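GTPase-activating protein GYP1 (PDB 1FKM) stimulates GTP hydrolysis by Ypt/Rab GTPases such as YPT1 and YPT7, here as its TBC-type GAP domain, supplying arginine and glutamine fingers in trans. Local coordinates at residues Ser9-Ile14 with Lys36-Val41; Asn32-Pro35 with Val41-Lys44; Ile47-Val52 with Glu58-Arg63; Thr146-Pro151 with Thr172-Asp177. All blocks are in the same frame, centred on the assembly; numbering follows the deposited sequence.

Overall arrangement
From the N terminus, contact 1 closes a loop of 21 residues that contains helix 23-30, bringing helix 4-15 against the residues that lead into helix 39-46. Contact 2 opens inside that loop, at 32-35, and ends on the same helix, sharing Val41, with Phe11 packing on Pro35 between the two. Contacts 3 and 4 follow in series: the first folds the turn after helix 39-46 onto helix 57-74, and the second joins the turn after helix 133-145 to helix 168-186. Asp177 of contact 4 ties it to two earlier ones, forming a salt bridge with Lys44 of contact 2 and a hydrogen bond with the Tyr49 hydroxyl of contact 3, while Pro40 packs on Thr146.

Contact 1: Ser9-Ile14 with Lys36-Val41; sequences SKFDNI and KIHRPV
Helix 4-15 comes closest to the chain entering helix 39-46 where the CA atoms of Phe11 and His38 stand 7.6 Å apart, with the His38 side chain directed at the helix. Its CG lies beside the backbone N (chi1 -75°), which turns the imidazole toward Phe11 and Asp12. Phe11 lays its CB over one imidazole face, a CH-pi contact of 3.7 Å from CB to the ring centroid, and Ile37 CG2 lies on the opposite face. The two aromatic rings are nearly parallel but slid so far apart that they barely overlap, so the methylene carries the contact. This is all-helical packing in the TBC-type GAP domain, joining helix 4-15 to the chain before helix 39-46, away from the arginine and glutamine fingers. At the rim of the imidazole, His38 NE2 donates a hydrogen bond of 2.9 Å to Asp12 OD1. The bond lies in the ring plane yet reaches the carboxylate from above, 59° out of its plane, and is bent to 143°. Asp12 OD1 also forms a salt bridge with Lys16, so two donors share one oxygen. His38 ND1 is buried without a polar partner in the model, which would fit a neutral ring. Histidine suits the place because it offers both an apolar face and an edge donor.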
# COMPACT_ATOMS: atom_id res chain seq x y z
N SER A 9 -16.13 19.14 -2.16
CA SER A 9 -16.07 20.38 -2.93
C SER A 9 -14.67 21.00 -2.89
O SER A 9 -14.20 21.53 -3.89
CB SER A 9 -17.09 21.39 -2.41
OG SER A 9 -17.02 22.60 -3.14
N LYS A 10 -14.02 20.95 -1.73
CA LYS A 10 -12.67 21.50 -1.59
C LYS A 10 -11.72 20.79 -2.54
O LYS A 10 -10.89 21.41 -3.19
CB LYS A 10 -12.18 21.36 -0.15
CG LYS A 10 -12.99 22.16 0.86
CD LYS A 10 -12.41 22.03 2.26
CE LYS A 10 -11.00 22.59 2.34
NZ LYS A 10 -10.40 22.42 3.70
N PHE A 11 -11.83 19.46 -2.61
CA PHE A 11 -10.97 18.71 -3.52
C PHE A 11 -11.33 19.04 -4.96
O PHE A 11 -10.45 19.16 -5.81
CB PHE A 11 -11.12 17.20 -3.27
CG PHE A 11 -10.28 16.69 -2.14
CD1 PHE A 11 -10.71 16.82 -0.82
CD2 PHE A 11 -9.06 16.06 -2.39
CE1 PHE A 11 -9.92 16.35 0.24
CE2 PHE A 11 -8.27 15.59 -1.35
CZ PHE A 11 -8.70 15.73 -0.03
N ASP A 12 -12.62 19.20 -5.24
CA ASP A 12 -13.07 19.52 -6.60
C ASP A 12 -12.40 20.79 -7.14
O ASP A 12 -11.93 20.81 -8.28
CB ASP A 12 -14.59 19.70 -6.65
CG ASP A 12 -15.34 18.38 -6.59
OD1 ASP A 12 -14.96 17.45 -7.32
OD2 ASP A 12 -16.32 18.29 -5.82
N ASN A 13 -12.37 21.84 -6.33
CA ASN A 13 -11.76 23.09 -6.76
C ASN A 13 -10.24 23.02 -6.90
O ASN A 13 -9.64 23.84 -7.58
CB ASN A 13 -12.16 24.23 -5.82
CG ASN A 13 -13.63 24.60 -5.96
OD1 ASN A 13 -14.14 24.74 -7.07
ND2 ASN A 13 -14.30 24.78 -4.83
N ILE A 14 -9.63 22.03 -6.26
CA ILE A 14 -8.19 21.85 -6.36
C ILE A 14 -7.90 21.05 -7.63
O ILE A 14 -6.94 21.31 -8.35
CB ILE A 14 -7.62 21.08 -5.15
CG1 ILE A 14 -7.65 21.96 -3.90
CG2 ILE A 14 -6.18 20.62 -5.44
CD1 ILE A 14 -7.15 21.28 -2.64
N LYS A 36 -13.60 9.27 -0.76
CA LYS A 36 -13.51 8.09 -1.61
C LYS A 36 -13.68 8.36 -3.10
O LYS A 36 -12.97 7.76 -3.92
CB LYS A 36 -14.51 7.02 -1.15
CG LYS A 36 -15.97 7.43 -1.17
CD LYS A 36 -16.86 6.26 -0.79
CE LYS A 36 -18.34 6.63 -0.79
NZ LYS A 36 -18.66 7.63 0.26
N ILE A 37 -14.58 9.25 -3.48
CA ILE A 37 -14.78 9.52 -4.90
C ILE A 37 -13.53 10.12 -5.57
O ILE A 37 -13.34 9.96 -6.78
CB ILE A 37 -15.99 10.45 -5.13
CG1 ILE A 37 -16.31 10.53 -6.62
CG2 ILE A 37 -15.71 11.84 -4.56
CD1 ILE A 37 -17.55 11.33 -6.94
N HIS A 38 -12.68 10.76 -4.79
CA HIS A 38 -11.47 11.38 -5.34
C HIS A 38 -10.19 10.55 -5.25
O HIS A 38 -9.20 10.89 -5.89
CB HIS A 38 -11.20 12.73 -4.66
CG HIS A 38 -12.12 13.82 -5.11
ND1 HIS A 38 -12.93 14.51 -4.24
CD2 HIS A 38 -12.36 14.33 -6.34
CE1 HIS A 38 -13.63 15.41 -4.92
NE2 HIS A 38 -13.30 15.32 -6.19
N ARG A 39 -10.21 9.47 -4.48
CA ARG A 39 -8.99 8.68 -4.34
C ARG A 39 -8.28 8.24 -5.61
O ARG A 39 -7.06 8.38 -5.71
CB ARG A 39 -9.24 7.46 -3.45
CG ARG A 39 -9.28 7.81 -1.97
CD ARG A 39 -9.01 6.59 -1.09
NE ARG A 39 -8.97 6.95 0.32
CZ ARG A 39 -9.96 6.77 1.18
NH1 ARG A 39 -11.10 6.22 0.78
NH2 ARG A 39 -9.82 7.15 2.44
N PRO A 40 -9.01 7.68 -6.59
CA PRO A 40 -8.32 7.25 -7.81
C PRO A 40 -7.40 8.33 -8.39
O PRO A 40 -6.20 8.13 -8.53
CB PRO A 40 -9.47 6.91 -8.75
CG PRO A 40 -10.51 6.37 -7.79
CD PRO A 40 -10.45 7.39 -6.67
N VAL A 41 -7.98 9.48 -8.71
CA VAL A 41 -7.21 10.58 -9.27
C VAL A 41 -6.12 11.12 -8.34
O VAL A 41 -4.97 11.26 -8.74
CB VAL A 41 -8.13 11.75 -9.68
CG1 VAL A 41 -7.29 12.97 -10.05
CG2 VAL A 41 -8.99 11.33 -10.86

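Contact 2: Asn32-Pro35 with Val41-Lys44; sequences NGIP and VVWK
Ile34 sets CG1 beside its backbone N (chi1 -58°) and extends the chain (chi2 163°), which carries CD1 toward Val42. Val42 in turn has CG1 trans to its own N (chi1 180°), facing the incoming chain. The two side chains therefore meet tip to tip, Ile34 CD1 lying 3.5 Å from Val42 CG1. The other isoleucine branch is used as well, since Ile34 CG2 sits 4.2 Å from Val42 CG2, so that the gamma carbons of the valine are matched by both arms of its partner. The same terminal methyl also serves Trp43: Ile34 CD1 approaches the indole at its edge, in the ring plane, 3.8 Å from Trp43 CD1. The contact joins the loop after helix 23-30 to helix 39-46 within the helical TBC domain, with Leu15, Leu26 and Ser30 packing round Val42 from two other helices. Isoleucine suits the place because its longer branch reaches both Val42 and Trp43 while CG2 packs nearer the backbone. The polar edge of the indole is satisfied by helix 247-261, where Trp43 NE1 hydrogen-bonds Asp255 OD1, while Asp255 OD2 accepts from the backbone N of Ile34. One carboxylate thus fastens both sides of the contact.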
# COMPACT_ATOMS: atom_id res chain seq x y z
N ASN A 32 -5.00 14.62 5.66
CA ASN A 32 -6.09 14.35 6.59
C ASN A 32 -7.20 13.46 6.03
O ASN A 32 -8.28 13.40 6.61
CB ASN A 32 -6.69 15.68 7.07
CG ASN A 32 -5.64 16.61 7.62
OD1 ASN A 32 -4.83 16.23 8.47
ND2 ASN A 32 -5.63 17.85 7.15
N GLY A 33 -6.94 12.79 4.92
CA GLY A 33 -7.94 11.91 4.34
C GLY A 33 -8.50 12.41 3.02
O GLY A 33 -8.76 13.60 2.85
N ILE A 34 -8.71 11.48 2.10
CA ILE A 34 -9.23 11.81 0.79
C ILE A 34 -10.62 11.20 0.58
O ILE A 34 -10.80 10.00 0.80
CB ILE A 34 -8.29 11.27 -0.32
CG1 ILE A 34 -6.89 11.85 -0.14
CG2 ILE A 34 -8.85 11.62 -1.70
CD1 ILE A 34 -5.80 11.09 -0.90
N PRO A 35 -11.61 12.02 0.18
CA PRO A 35 -12.97 11.53 -0.06
C PRO A 35 -12.86 10.34 -1.02
O PRO A 35 -12.11 10.41 -2.00
CB PRO A 35 -13.65 12.73 -0.71
CG PRO A 35 -12.96 13.90 -0.05
CD PRO A 35 -11.52 13.47 -0.07
N VAL A 41 -7.98 9.48 -8.71
CA VAL A 41 -7.21 10.58 -9.27
C VAL A 41 -6.12 11.12 -8.34
O VAL A 41 -4.97 11.26 -8.74
CB VAL A 41 -8.13 11.75 -9.68
CG1 VAL A 41 -7.29 12.97 -10.05
CG2 VAL A 41 -8.99 11.33 -10.86
N VAL A 42 -6.49 11.39 -7.09
CA VAL A 42 -5.53 11.94 -6.13
C VAL A 42 -4.37 11.01 -5.83
O VAL A 42 -3.24 11.47 -5.73
CB VAL A 42 -6.24 12.36 -4.81
CG1 VAL A 42 -5.21 12.92 -3.83
CG2 VAL A 42 -7.30 13.41 -5.11
N TRP A 43 -4.63 9.71 -5.69
CA TRP A 43 -3.55 8.78 -5.44
C TRP A 43 -2.57 8.77 -6.62
O TRP A 43 -1.35 8.73 -6.42
CB TRP A 43 -4.09 7.36 -5.21
CG TRP A 43 -4.52 7.09 -3.80
CD1 TRP A 43 -4.97 7.99 -2.88
CD2 TRP A 43 -4.58 5.80 -3.17
NE1 TRP A 43 -5.32 7.34 -1.71
CE2 TRP A 43 -5.09 6.00 -1.87
CE3 TRP A 43 -4.26 4.50 -3.59
CZ2 TRP A 43 -5.29 4.94 -0.97
CZ3 TRP A 43 -4.46 3.44 -2.69
CH2 TRP A 43 -4.97 3.68 -1.40
N LYS A 44 -3.09 8.80 -7.83
CA LYS A 44 -2.23 8.79 -9.02
C LYS A 44 -1.40 10.07 -9.10
O LYS A 44 -0.25 10.04 -9.53
CB LYS A 44 -3.06 8.59 -10.28
CG LYS A 44 -3.76 7.23 -10.32
CD LYS A 44 -4.66 7.08 -11.54
CE LYS A 44 -5.52 5.82 -11.44
NZ LYS A 44 -6.50 5.71 -12.56

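Contact 3: Ile47-Val52 with Glu58-Arg63; sequences IGYLPV and EGFLQR
Tyr49 and Phe60 form a T-shaped pair in which Phe60 turns its edge to the tyrosine face, with centroids 5.2 Å apart and planes at 72°. Phe60 CE2 does the touching, 3.6 Å from Tyr49 CE1 and displaced toward the rim of the ring. Phe60 holds its CG trans to the backbone N (chi1 174°), which sends the ring out from helix 57-74 into the turn. A CH-pi contact adds to this: Pro51 CD lies over a face of Phe60, 3.9 Å from its centroid, and proline suits the place because its CD, bonded to the electron-withdrawing amide N, carries polarised C-H bonds. Purely apolar packing is supplied by Leu61, whose two methyls divide the work: CD1 meets Leu50 CD1 at 4.1 Å, and CD2 reaches Tyr49 CE2 at 3.9 Å. The polar end of Tyr49 is engaged beyond this contact, its OH hydrogen-bonding Asp177 on helix 168-186. Tyrosine therefore serves both sides, offering an apolar face to Phe60 and a hydroxyl to the acid. Positive phi at Gly48 ends helix 39-46 in a Schellman motif, and the loop joining helices 39-46 and 57-74 of the all-helical TBC domain folds back on the second.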
# COMPACT_ATOMS: atom_id res chain seq x y z
N ILE A 47 1.41 9.98 -6.09
CA ILE A 47 2.49 9.02 -6.27
C ILE A 47 3.39 9.36 -7.46
O ILE A 47 4.41 8.70 -7.69
CB ILE A 47 1.93 7.57 -6.40
CG1 ILE A 47 3.03 6.57 -6.05
CG2 ILE A 47 1.39 7.33 -7.81
CD1 ILE A 47 2.54 5.14 -5.97
N GLY A 48 3.01 10.39 -8.21
CA GLY A 48 3.81 10.81 -9.35
C GLY A 48 3.53 10.10 -10.65
O GLY A 48 4.40 10.04 -11.53
N TYR A 49 2.33 9.55 -10.80
CA TYR A 49 1.98 8.84 -12.01
C TYR A 49 1.28 9.80 -12.96
O TYR A 49 1.78 10.11 -14.03
CB TYR A 49 1.08 7.64 -11.68
CG TYR A 49 0.56 6.89 -12.89
CD1 TYR A 49 1.43 6.35 -13.84
CD2 TYR A 49 -0.81 6.67 -13.06
CE1 TYR A 49 0.94 5.60 -14.92
CE2 TYR A 49 -1.30 5.92 -14.13
CZ TYR A 49 -0.42 5.39 -15.05
OH TYR A 49 -0.91 4.63 -16.08
N LEU A 50 0.11 10.28 -12.54
CA LEU A 50 -0.65 11.22 -13.35
C LEU A 50 0.02 12.59 -13.31
O LEU A 50 0.32 13.11 -12.24
CB LEU A 50 -2.08 11.32 -12.82
CG LEU A 50 -3.14 11.97 -13.71
CD1 LEU A 50 -3.35 11.14 -14.98
CD2 LEU A 50 -4.44 12.07 -12.94
N PRO A 51 0.28 13.19 -14.48
CA PRO A 51 0.92 14.51 -14.48
C PRO A 51 -0.01 15.60 -13.93
O PRO A 51 -1.21 15.55 -14.14
CB PRO A 51 1.29 14.73 -15.96
CG PRO A 51 0.28 13.90 -16.69
CD PRO A 51 0.17 12.65 -15.85
N VAL A 52 0.56 16.57 -13.22
CA VAL A 52 -0.26 17.64 -12.66
C VAL A 52 -0.81 18.58 -13.73
O VAL A 52 -1.82 19.24 -13.52
CB VAL A 52 0.52 18.46 -11.61
CG1 VAL A 52 0.81 17.58 -10.39
CG2 VAL A 52 1.83 19.00 -12.21
N GLU A 58 -4.17 12.99 -20.84
CA GLU A 58 -4.70 12.08 -21.85
C GLU A 58 -3.60 11.35 -22.61
O GLU A 58 -3.63 10.12 -22.73
CB GLU A 58 -5.56 12.84 -22.86
CG GLU A 58 -6.14 11.94 -23.94
CD GLU A 58 -6.71 12.70 -25.11
OE1 GLU A 58 -5.95 13.43 -25.78
OE2 GLU A 58 -7.93 12.58 -25.37
N GLY A 59 -2.64 12.11 -23.12
CA GLY A 59 -1.55 11.52 -23.87
C GLY A 59 -0.68 10.65 -22.99
O GLY A 59 -0.21 9.59 -23.41
N PHE A 60 -0.45 11.10 -21.75
CA PHE A 60 0.37 10.35 -20.81
C PHE A 60 -0.21 8.96 -20.58
O PHE A 60 0.50 7.97 -20.66
CB PHE A 60 0.46 11.09 -19.48
CG PHE A 60 1.18 10.30 -18.41
CD1 PHE A 60 2.56 10.29 -18.34
CD2 PHE A 60 0.45 9.54 -17.49
CE1 PHE A 60 3.23 9.54 -17.38
CE2 PHE A 60 1.11 8.79 -16.52
CZ PHE A 60 2.50 8.78 -16.47
N LEU A 61 -1.50 8.91 -20.27
CA LEU A 61 -2.18 7.64 -20.00
C LEU A 61 -2.19 6.72 -21.22
O LEU A 61 -1.97 5.51 -21.09
CB LEU A 61 -3.61 7.90 -19.51
CG LEU A 61 -3.72 8.54 -18.11
CD1 LEU A 61 -5.17 8.85 -17.81
CD2 LEU A 61 -3.16 7.59 -17.06
N GLN A 62 -2.46 7.27 -22.39
CA GLN A 62 -2.48 6.47 -23.61
C GLN A 62 -1.13 5.78 -23.79
O GLN A 62 -1.07 4.59 -24.06
CB GLN A 62 -2.79 7.33 -24.83
CG GLN A 62 -4.19 7.91 -24.85
CD GLN A 62 -4.44 8.79 -26.07
OE1 GLN A 62 -3.64 9.67 -26.39
NE2 GLN A 62 -5.56 8.56 -26.75
N ARG A 63 -0.06 6.54 -23.63
CA ARG A 63 1.29 6.00 -23.79
C ARG A 63 1.66 4.99 -22.72
O ARG A 63 2.26 3.96 -23.01
CB ARG A 63 2.32 7.14 -23.82
CG ARG A 63 2.16 8.05 -25.04
CD ARG A 63 3.28 9.07 -25.19
NE ARG A 63 3.22 10.16 -24.20
CZ ARG A 63 3.79 10.12 -23.01
NH1 ARG A 63 4.49 9.06 -22.63
NH2 ARG A 63 3.68 11.17 -22.19

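Contact 4: Thr146-Pro151 with Thr172-Asp177; sequences TEYLPP and TDLEAD
Tyr148 projects from the turn at 146-151 toward helix 168-186 and crosses Asp173 at about a right angle, yet its ring plane is only 30° from that of the Asp173 carboxylate. CG beside the backbone N (chi1 -65°) turns the ring toward the helix, and Tyr148 OH lies 3.9 Å from Asp173 CB. Leu174 is crossed obliquely and touches more loosely, its CB 4.2 Å from Tyr148 CE2. No direct hydrogen bond joins the two segments. Instead two waters, both in the plane of the phenol ring at its edge, carry the polar link. One is 2.6 Å from Tyr148 OH and donates to Asp177 OD2 at 2.8 Å; the other is 2.9 Å from Tyr148 OH and donates to Asp173 OD2 at 2.9 Å. A single hydroxyl is thus bridged to two acids spaced one helical turn apart, a task that suits tyrosine, which couples a long apolar ring to a polar tip. The acids are held by cations as well: Asp173 pairs with Arg69, while Asp177 pairs with Arg65 and Lys44, which would be expected to favour their charged forms. Leucine suits position 174 because its side chain is buried against Phe141, Phe144 and Leu145. The contact belongs to the all-helical TBC domain, where helix 168-186 packs Leu174 on helix 133-145 and meets helix 57-74, which supplies Arg65 and Arg69.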
# COMPACT_ATOMS: atom_id res chain seq x y z
N THR A 146 -12.55 1.40 -8.03
CA THR A 146 -13.73 2.19 -7.67
C THR A 146 -14.08 3.26 -8.68
O THR A 146 -15.23 3.70 -8.75
CB THR A 146 -13.60 2.86 -6.26
OG1 THR A 146 -12.54 3.83 -6.27
CG2 THR A 146 -13.32 1.80 -5.20
N GLU A 147 -13.10 3.69 -9.47
CA GLU A 147 -13.35 4.71 -10.48
C GLU A 147 -14.29 4.21 -11.58
O GLU A 147 -14.88 5.00 -12.30
CB GLU A 147 -12.03 5.17 -11.11
CG GLU A 147 -12.15 6.48 -11.86
CD GLU A 147 -10.82 6.96 -12.41
OE1 GLU A 147 -9.97 6.11 -12.76
OE2 GLU A 147 -10.62 8.19 -12.49
N TYR A 148 -14.41 2.89 -11.71
CA TYR A 148 -15.27 2.30 -12.75
C TYR A 148 -16.68 1.96 -12.28
O TYR A 148 -17.50 1.46 -13.05
CB TYR A 148 -14.60 1.04 -13.31
CG TYR A 148 -13.31 1.33 -14.04
CD1 TYR A 148 -13.32 1.65 -15.41
CD2 TYR A 148 -12.10 1.33 -13.37
CE1 TYR A 148 -12.14 1.96 -16.08
CE2 TYR A 148 -10.91 1.64 -14.04
CZ TYR A 148 -10.94 1.95 -15.38
OH TYR A 148 -9.77 2.26 -16.03
N LEU A 149 -16.96 2.22 -11.01
CA LEU A 149 -18.26 1.96 -10.42
C LEU A 149 -18.98 3.29 -10.20
O LEU A 149 -18.34 4.34 -10.12
CB LEU A 149 -18.12 1.29 -9.05
CG LEU A 149 -17.76 -0.18 -8.94
CD1 LEU A 149 -17.44 -0.53 -7.50
CD2 LEU A 149 -18.92 -1.02 -9.45
N PRO A 150 -20.32 3.25 -10.12
CA PRO A 150 -21.06 4.50 -9.89
C PRO A 150 -20.62 4.95 -8.49
O PRO A 150 -20.41 4.11 -7.61
CB PRO A 150 -22.52 4.04 -9.90
CG PRO A 150 -22.50 2.86 -10.82
CD PRO A 150 -21.24 2.14 -10.39
N PRO A 151 -20.46 6.26 -8.27
CA PRO A 151 -20.04 6.74 -6.95
C PRO A 151 -20.85 6.13 -5.80
O PRO A 151 -20.31 5.84 -4.73
CB PRO A 151 -20.22 8.25 -7.05
CG PRO A 151 -19.90 8.51 -8.49
CD PRO A 151 -20.64 7.39 -9.20
N THR A 172 -7.70 -3.82 -18.65
CA THR A 172 -6.29 -3.72 -18.99
C THR A 172 -5.77 -2.33 -18.64
O THR A 172 -4.62 -2.19 -18.21
CB THR A 172 -6.05 -4.01 -20.49
OG1 THR A 172 -6.50 -5.34 -20.80
CG2 THR A 172 -4.56 -3.92 -20.83
N ASP A 173 -6.60 -1.31 -18.82
CA ASP A 173 -6.20 0.06 -18.46
C ASP A 173 -5.98 0.11 -16.94
O ASP A 173 -5.04 0.74 -16.47
CB ASP A 173 -7.28 1.08 -18.81
CG ASP A 173 -7.45 1.29 -20.30
OD1 ASP A 173 -6.51 0.99 -21.06
OD2 ASP A 173 -8.54 1.76 -20.70
N LEU A 174 -6.87 -0.53 -16.20
CA LEU A 174 -6.80 -0.59 -14.74
C LEU A 174 -5.50 -1.29 -14.34
O LEU A 174 -4.79 -0.85 -13.43
CB LEU A 174 -8.00 -1.36 -14.19
CG LEU A 174 -7.95 -1.76 -12.70
CD1 LEU A 174 -8.01 -0.51 -11.83
CD2 LEU A 174 -9.10 -2.70 -12.37
N GLU A 175 -5.20 -2.40 -15.02
CA GLU A 175 -3.99 -3.17 -14.77
C GLU A 175 -2.75 -2.31 -14.97
O GLU A 175 -1.82 -2.35 -14.17
CB GLU A 175 -3.92 -4.38 -15.72
CG GLU A 175 -4.75 -5.58 -15.28
CD GLU A 175 -4.73 -6.70 -16.31
OE1 GLU A 175 -3.69 -6.91 -16.97
OE2 GLU A 175 -5.77 -7.39 -16.44
N ALA A 176 -2.74 -1.54 -16.05
CA ALA A 176 -1.61 -0.68 -16.37
C ALA A 176 -1.40 0.39 -15.28
O ALA A 176 -0.28 0.58 -14.79
CB ALA A 176 -1.84 -0.01 -17.72
N ASP A 177 -2.47 1.07 -14.90
CA ASP A 177 -2.37 2.10 -13.88
C ASP A 177 -1.86 1.49 -12.57
O ASP A 177 -1.00 2.06 -11.91
CB ASP A 177 -3.72 2.77 -13.63
CG ASP A 177 -4.22 3.57 -14.83
OD1 ASP A 177 -3.46 3.73 -15.81
OD2 ASP A 177 -5.37 4.06 -14.77
O HOH W 1 -7.72 2.61 -14.47
O HOH W 2 -10.29 2.98 -18.76